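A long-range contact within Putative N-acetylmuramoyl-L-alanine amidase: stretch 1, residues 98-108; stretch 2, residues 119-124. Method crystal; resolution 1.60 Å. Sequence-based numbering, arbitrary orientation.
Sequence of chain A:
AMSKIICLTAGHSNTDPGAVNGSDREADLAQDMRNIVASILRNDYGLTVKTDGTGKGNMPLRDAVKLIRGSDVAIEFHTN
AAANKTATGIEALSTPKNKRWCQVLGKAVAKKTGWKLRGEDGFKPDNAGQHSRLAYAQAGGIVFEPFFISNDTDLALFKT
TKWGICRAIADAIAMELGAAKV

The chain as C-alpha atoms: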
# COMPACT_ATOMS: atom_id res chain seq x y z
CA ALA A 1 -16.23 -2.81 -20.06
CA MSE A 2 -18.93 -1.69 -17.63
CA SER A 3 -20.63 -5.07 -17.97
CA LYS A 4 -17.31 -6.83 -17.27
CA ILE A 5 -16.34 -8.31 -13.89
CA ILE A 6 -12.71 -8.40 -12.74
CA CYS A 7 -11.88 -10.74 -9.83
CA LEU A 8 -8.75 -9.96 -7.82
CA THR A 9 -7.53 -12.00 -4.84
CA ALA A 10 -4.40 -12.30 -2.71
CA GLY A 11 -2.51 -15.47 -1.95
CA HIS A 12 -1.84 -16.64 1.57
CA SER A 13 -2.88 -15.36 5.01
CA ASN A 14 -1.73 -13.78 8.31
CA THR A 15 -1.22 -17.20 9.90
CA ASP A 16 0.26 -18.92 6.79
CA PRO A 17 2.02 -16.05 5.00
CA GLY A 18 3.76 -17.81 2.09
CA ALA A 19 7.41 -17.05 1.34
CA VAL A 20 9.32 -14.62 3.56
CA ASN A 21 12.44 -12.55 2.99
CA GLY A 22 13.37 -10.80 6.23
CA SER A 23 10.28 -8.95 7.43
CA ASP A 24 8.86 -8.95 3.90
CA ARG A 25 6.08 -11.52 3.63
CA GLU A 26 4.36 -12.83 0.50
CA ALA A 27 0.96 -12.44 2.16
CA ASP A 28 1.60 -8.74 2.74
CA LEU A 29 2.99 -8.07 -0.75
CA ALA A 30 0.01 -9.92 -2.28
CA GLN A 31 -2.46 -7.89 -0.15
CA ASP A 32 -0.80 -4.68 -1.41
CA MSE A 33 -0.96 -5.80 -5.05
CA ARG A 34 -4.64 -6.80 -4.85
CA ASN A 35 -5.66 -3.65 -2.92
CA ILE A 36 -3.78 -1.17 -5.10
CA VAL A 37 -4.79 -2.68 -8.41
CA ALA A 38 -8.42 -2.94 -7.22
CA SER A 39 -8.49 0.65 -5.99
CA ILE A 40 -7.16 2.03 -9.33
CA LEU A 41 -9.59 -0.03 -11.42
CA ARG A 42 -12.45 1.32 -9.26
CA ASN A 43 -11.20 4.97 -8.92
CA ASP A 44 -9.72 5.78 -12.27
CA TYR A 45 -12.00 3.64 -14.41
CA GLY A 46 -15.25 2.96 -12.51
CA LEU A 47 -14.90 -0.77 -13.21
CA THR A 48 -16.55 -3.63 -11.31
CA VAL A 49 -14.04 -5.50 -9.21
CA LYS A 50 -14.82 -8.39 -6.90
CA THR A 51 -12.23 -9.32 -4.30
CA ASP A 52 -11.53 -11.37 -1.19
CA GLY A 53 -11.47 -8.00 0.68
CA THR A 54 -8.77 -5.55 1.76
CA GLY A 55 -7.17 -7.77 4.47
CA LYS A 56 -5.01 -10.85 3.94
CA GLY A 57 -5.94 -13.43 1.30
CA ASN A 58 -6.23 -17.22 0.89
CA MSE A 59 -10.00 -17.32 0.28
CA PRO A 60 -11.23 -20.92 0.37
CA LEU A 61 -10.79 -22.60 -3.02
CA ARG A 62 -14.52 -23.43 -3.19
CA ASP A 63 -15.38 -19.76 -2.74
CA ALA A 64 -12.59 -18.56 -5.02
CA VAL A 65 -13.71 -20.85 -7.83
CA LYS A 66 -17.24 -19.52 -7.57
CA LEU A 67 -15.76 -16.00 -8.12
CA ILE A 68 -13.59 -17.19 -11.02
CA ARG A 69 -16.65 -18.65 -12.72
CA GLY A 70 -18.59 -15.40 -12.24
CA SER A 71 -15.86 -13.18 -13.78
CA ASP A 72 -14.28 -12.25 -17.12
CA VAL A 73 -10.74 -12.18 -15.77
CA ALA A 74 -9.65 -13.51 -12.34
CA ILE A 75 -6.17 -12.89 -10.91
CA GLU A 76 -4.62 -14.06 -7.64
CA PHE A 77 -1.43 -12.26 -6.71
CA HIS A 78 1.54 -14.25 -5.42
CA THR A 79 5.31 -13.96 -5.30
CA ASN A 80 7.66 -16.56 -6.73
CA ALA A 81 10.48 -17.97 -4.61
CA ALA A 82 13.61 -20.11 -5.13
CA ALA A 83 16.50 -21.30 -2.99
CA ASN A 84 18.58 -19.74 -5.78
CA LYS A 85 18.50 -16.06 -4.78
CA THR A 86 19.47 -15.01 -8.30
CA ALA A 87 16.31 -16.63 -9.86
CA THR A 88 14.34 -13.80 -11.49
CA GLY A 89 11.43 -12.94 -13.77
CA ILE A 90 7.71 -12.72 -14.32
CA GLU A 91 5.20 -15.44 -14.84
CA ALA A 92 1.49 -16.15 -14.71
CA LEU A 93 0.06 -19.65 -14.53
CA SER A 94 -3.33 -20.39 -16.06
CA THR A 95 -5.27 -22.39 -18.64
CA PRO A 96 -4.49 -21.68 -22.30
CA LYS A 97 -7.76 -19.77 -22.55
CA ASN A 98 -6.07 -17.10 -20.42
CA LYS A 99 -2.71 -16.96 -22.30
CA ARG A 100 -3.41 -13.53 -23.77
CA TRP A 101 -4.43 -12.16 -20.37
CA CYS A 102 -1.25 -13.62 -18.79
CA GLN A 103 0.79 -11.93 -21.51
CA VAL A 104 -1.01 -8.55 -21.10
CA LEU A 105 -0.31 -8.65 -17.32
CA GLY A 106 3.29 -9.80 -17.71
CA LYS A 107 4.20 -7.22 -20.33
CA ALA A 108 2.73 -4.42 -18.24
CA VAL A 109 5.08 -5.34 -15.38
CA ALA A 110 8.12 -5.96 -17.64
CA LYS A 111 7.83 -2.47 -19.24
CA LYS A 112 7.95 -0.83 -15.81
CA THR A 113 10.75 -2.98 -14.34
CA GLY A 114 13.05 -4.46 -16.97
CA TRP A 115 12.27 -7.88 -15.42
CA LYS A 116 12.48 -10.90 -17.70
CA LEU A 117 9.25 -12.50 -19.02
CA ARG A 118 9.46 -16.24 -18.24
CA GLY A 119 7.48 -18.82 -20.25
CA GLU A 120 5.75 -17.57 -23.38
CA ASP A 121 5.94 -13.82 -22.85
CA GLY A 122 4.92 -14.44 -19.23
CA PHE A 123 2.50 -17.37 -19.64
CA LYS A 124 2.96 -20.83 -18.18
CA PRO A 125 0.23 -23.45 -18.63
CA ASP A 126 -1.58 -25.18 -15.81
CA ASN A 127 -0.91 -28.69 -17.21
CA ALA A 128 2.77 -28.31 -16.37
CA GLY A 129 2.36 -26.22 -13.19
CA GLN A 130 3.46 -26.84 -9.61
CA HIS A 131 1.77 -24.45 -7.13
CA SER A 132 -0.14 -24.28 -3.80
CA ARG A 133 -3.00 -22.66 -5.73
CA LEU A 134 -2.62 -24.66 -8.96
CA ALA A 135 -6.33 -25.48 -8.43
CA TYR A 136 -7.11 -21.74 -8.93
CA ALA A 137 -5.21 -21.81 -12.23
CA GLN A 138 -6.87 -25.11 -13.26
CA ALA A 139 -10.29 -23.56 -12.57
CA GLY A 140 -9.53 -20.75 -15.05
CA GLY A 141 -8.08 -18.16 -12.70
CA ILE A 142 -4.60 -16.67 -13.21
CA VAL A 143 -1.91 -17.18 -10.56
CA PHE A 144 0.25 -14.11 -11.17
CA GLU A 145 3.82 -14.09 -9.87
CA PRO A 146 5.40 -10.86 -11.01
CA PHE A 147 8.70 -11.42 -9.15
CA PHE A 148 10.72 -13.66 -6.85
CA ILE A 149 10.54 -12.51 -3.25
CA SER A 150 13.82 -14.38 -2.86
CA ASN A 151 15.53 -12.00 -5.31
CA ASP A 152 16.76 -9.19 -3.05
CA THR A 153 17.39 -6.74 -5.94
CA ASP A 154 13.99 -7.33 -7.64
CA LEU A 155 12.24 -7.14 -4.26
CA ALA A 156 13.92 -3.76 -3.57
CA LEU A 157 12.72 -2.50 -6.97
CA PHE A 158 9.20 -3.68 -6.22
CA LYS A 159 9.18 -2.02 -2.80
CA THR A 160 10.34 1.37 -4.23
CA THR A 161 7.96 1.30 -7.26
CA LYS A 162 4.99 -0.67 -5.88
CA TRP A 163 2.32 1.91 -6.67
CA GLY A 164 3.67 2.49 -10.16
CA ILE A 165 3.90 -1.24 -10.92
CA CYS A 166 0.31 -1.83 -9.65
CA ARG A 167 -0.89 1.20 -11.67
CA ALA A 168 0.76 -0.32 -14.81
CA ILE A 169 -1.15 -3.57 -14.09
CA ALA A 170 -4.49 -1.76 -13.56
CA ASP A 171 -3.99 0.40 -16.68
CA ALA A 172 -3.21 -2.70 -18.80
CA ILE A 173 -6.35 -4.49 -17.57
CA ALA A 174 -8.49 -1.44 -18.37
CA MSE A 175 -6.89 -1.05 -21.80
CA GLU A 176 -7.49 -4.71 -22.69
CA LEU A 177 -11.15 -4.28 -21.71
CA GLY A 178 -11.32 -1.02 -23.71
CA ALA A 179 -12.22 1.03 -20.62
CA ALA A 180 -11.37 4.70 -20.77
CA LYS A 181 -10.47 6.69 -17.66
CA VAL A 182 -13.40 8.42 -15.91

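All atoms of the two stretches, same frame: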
# COMPACT_ATOMS: atom_id res chain seq x y z
N ASN A 98 -6.55 -18.34 -21.02
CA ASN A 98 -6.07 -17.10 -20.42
C ASN A 98 -4.65 -16.68 -20.85
O ASN A 98 -4.07 -15.78 -20.26
CB ASN A 98 -6.10 -17.31 -18.89
CG ASN A 98 -7.51 -17.32 -18.34
OD1 ASN A 98 -7.91 -18.23 -17.61
ND2 ASN A 98 -8.24 -16.29 -18.62
N LYS A 99 -4.08 -17.31 -21.88
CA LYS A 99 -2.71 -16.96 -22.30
C LYS A 99 -2.56 -15.47 -22.64
O LYS A 99 -1.63 -14.81 -22.16
CB LYS A 99 -2.27 -17.83 -23.48
CG LYS A 99 -0.94 -17.44 -24.09
CD LYS A 99 -0.75 -18.17 -25.43
CE LYS A 99 -0.38 -19.56 -25.25
NZ LYS A 99 0.12 -20.01 -26.60
N ARG A 100 -3.46 -14.93 -23.42
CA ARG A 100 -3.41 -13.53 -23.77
C ARG A 100 -3.47 -12.68 -22.52
O ARG A 100 -2.66 -11.78 -22.38
CB ARG A 100 -4.53 -13.19 -24.74
CG ARG A 100 -4.79 -11.74 -24.96
CD ARG A 100 -3.66 -10.97 -25.46
NE ARG A 100 -4.11 -9.60 -25.73
CZ ARG A 100 -3.32 -8.63 -26.18
NH1 ARG A 100 -2.03 -8.86 -26.40
NH2 ARG A 100 -3.81 -7.41 -26.38
N TRP A 101 -4.38 -12.96 -21.59
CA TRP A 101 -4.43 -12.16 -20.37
C TRP A 101 -3.13 -12.23 -19.59
O TRP A 101 -2.65 -11.21 -19.10
CB TRP A 101 -5.57 -12.61 -19.46
CG TRP A 101 -6.82 -11.94 -19.70
CD1 TRP A 101 -7.97 -12.52 -20.14
CD2 TRP A 101 -7.12 -10.56 -19.48
NE1 TRP A 101 -8.97 -11.58 -20.20
CE2 TRP A 101 -8.47 -10.37 -19.80
CE3 TRP A 101 -6.37 -9.47 -19.01
CZ2 TRP A 101 -9.09 -9.11 -19.70
CZ3 TRP A 101 -7.00 -8.20 -18.91
CH2 TRP A 101 -8.34 -8.06 -19.25
N CYS A 102 -2.56 -13.43 -19.48
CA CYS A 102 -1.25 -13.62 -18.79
C CYS A 102 -0.17 -12.76 -19.42
O CYS A 102 0.68 -12.19 -18.71
CB CYS A 102 -0.84 -15.10 -18.82
SG CYS A 102 -1.87 -16.13 -17.76
N GLN A 103 -0.21 -12.67 -20.75
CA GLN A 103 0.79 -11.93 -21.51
C GLN A 103 0.58 -10.41 -21.36
O GLN A 103 1.55 -9.65 -21.21
CB GLN A 103 0.79 -12.37 -22.98
CG GLN A 103 1.34 -13.77 -23.14
CD GLN A 103 1.21 -14.37 -24.50
OE1 GLN A 103 0.33 -13.97 -25.32
NE2 GLN A 103 2.05 -15.36 -24.77
N VAL A 104 -0.68 -9.97 -21.34
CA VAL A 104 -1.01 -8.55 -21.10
C VAL A 104 -0.48 -8.13 -19.71
O VAL A 104 0.18 -7.09 -19.58
CB VAL A 104 -2.53 -8.32 -21.16
CG1 VAL A 104 -2.93 -6.94 -20.64
CG2 VAL A 104 -3.04 -8.53 -22.58
N LEU A 105 -0.75 -8.95 -18.70
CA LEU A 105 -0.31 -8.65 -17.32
C LEU A 105 1.21 -8.63 -17.25
O LEU A 105 1.80 -7.74 -16.67
CB LEU A 105 -0.83 -9.68 -16.32
CG LEU A 105 -2.38 -9.69 -16.20
CD1 LEU A 105 -2.83 -10.96 -15.49
CD2 LEU A 105 -2.87 -8.43 -15.45
N GLY A 106 1.84 -9.66 -17.81
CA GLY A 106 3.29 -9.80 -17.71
C GLY A 106 4.02 -8.64 -18.39
O GLY A 106 4.97 -8.05 -17.85
N LYS A 107 3.56 -8.27 -19.58
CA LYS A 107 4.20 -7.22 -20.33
C LYS A 107 4.09 -5.88 -19.61
O LYS A 107 5.02 -5.07 -19.63
CB LYS A 107 3.58 -7.15 -21.71
CG LYS A 107 3.95 -8.35 -22.56
CD LYS A 107 3.13 -8.43 -23.82
CE LYS A 107 3.69 -9.48 -24.78
NZ LYS A 107 2.80 -9.68 -25.92
N ALA A 108 2.94 -5.64 -18.99
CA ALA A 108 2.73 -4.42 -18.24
C ALA A 108 3.80 -4.27 -17.16
O ALA A 108 4.36 -3.18 -16.97
CB ALA A 108 1.35 -4.44 -17.60
N GLY A 119 8.50 -18.15 -19.44
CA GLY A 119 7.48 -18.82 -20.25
C GLY A 119 7.29 -18.14 -21.57
O GLY A 119 8.24 -17.60 -22.14
N GLU A 120 6.07 -18.20 -22.08
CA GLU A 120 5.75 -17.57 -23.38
C GLU A 120 5.30 -16.16 -23.11
O GLU A 120 4.12 -15.93 -22.89
CB GLU A 120 4.68 -18.36 -24.15
CG GLU A 120 4.55 -17.83 -25.57
CD GLU A 120 3.30 -18.27 -26.29
OE1 GLU A 120 2.77 -19.37 -25.99
OE2 GLU A 120 2.85 -17.49 -27.16
N ASP A 121 6.24 -15.23 -23.11
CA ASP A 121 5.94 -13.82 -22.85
C ASP A 121 5.13 -13.69 -21.56
O ASP A 121 4.19 -12.89 -21.48
CB ASP A 121 5.25 -13.14 -24.05
CG ASP A 121 6.10 -13.15 -25.31
OD1 ASP A 121 7.34 -13.07 -25.20
OD2 ASP A 121 5.52 -13.21 -26.42
N GLY A 122 5.50 -14.50 -20.56
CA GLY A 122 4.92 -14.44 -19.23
C GLY A 122 3.91 -15.52 -18.88
O GLY A 122 3.48 -15.63 -17.76
N PHE A 123 3.50 -16.31 -19.87
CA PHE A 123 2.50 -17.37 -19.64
C PHE A 123 3.13 -18.74 -19.42
O PHE A 123 4.00 -19.14 -20.19
CB PHE A 123 1.60 -17.51 -20.89
CG PHE A 123 0.71 -18.74 -20.85
CD1 PHE A 123 -0.38 -18.80 -19.99
CD2 PHE A 123 0.95 -19.85 -21.68
CE1 PHE A 123 -1.20 -19.91 -19.93
CE2 PHE A 123 0.10 -20.95 -21.62
CZ PHE A 123 -0.96 -20.98 -20.73
N LYS A 124 2.67 -19.43 -18.39
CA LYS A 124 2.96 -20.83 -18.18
C LYS A 124 1.65 -21.58 -18.01
O LYS A 124 0.75 -21.09 -17.33
CB LYS A 124 3.86 -20.99 -16.96
CG LYS A 124 5.26 -20.47 -17.32
CD LYS A 124 6.33 -21.29 -16.76
CE LYS A 124 7.70 -20.65 -17.03
NZ LYS A 124 8.63 -20.80 -15.87
O HOH W 1 0.64 -17.59 -28.53
O HOH W 2 2.83 -12.92 -16.92

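The contact sets one side of a helix, residues 99 to 108, against a tight type I' turn running from Glu120 to Phe123. Phe123 gives up the largest area, followed by Lys99, with Gln103 and Asp121 level behind it; the account follows the first three.

Phe123 is the apolar anchor. It directs its CA-to-CB bond toward the helix, where its nearest neighbour by backbone position is Cys102, with Cys102 CA 5.4 Å from Phe123 CA. The ring packs against the side of the helix at its first turn and uses its two kinds of surface differently. Over one face sits Lys99, with Lys99 CB 4.0 Å from the centroid of the Phe123 ring and almost exactly on the ring normal, a CH-pi arrangement. At the edge, near the ring plane, Cys102 SG comes within 3.8 Å of Phe123 CD1, so the small thiol fills space without covering the pi face.

Lys99 shows how a long side chain can serve two chemistries. Its aliphatic part follows the ring, with Lys99 CE 3.8 Å from Phe123 CD2, and its amine then reaches the acid of the turn: Lys99 NZ donates to Glu120 OE1 at 2.8 Å in a salt bridge. Water 1 closes a second path between the same pair, accepting from Lys99 NZ at 3.1 Å and donating to Glu120 OE2 at 2.6 Å.

Gln103, one helical turn on from Lys99, reads the turn's backbone. Its CA-to-CB bond points sideways, but the end of the side chain comes nearer, and Gln103 NE2 donates to Glu120 O at 2.9 Å with a nearly straight angle of 171°. Glu120 O also accepts from Phe123 N at 3.1 Å, so the bond that closes the turn and the bond that docks it share one acceptor. A weak second bond runs from Gln103 NE2 to Glu120 OE2 at 3.3 Å. Gln103 CA also makes a CA-H...O contact with Asp121 O at 3.5 Å; this buried carbonyl has no conventional polar partner in the model.

Two glycines meet where the turn packs on the helix. A CB modelled on Gly106 would point toward the turn and lie 3.6 Å from both Gly122 CA and Asp121 O, close but not a clash, and would be crowded by Cys102 O within its own helix. Gly122, at phi 103°, is demanded by the turn itself, since a CB there would jam against the preceding carbonyl. Beside them, water 2 donates to Cys102 O and to Gly122 O, each at 2.9 Å, joining the two backbones.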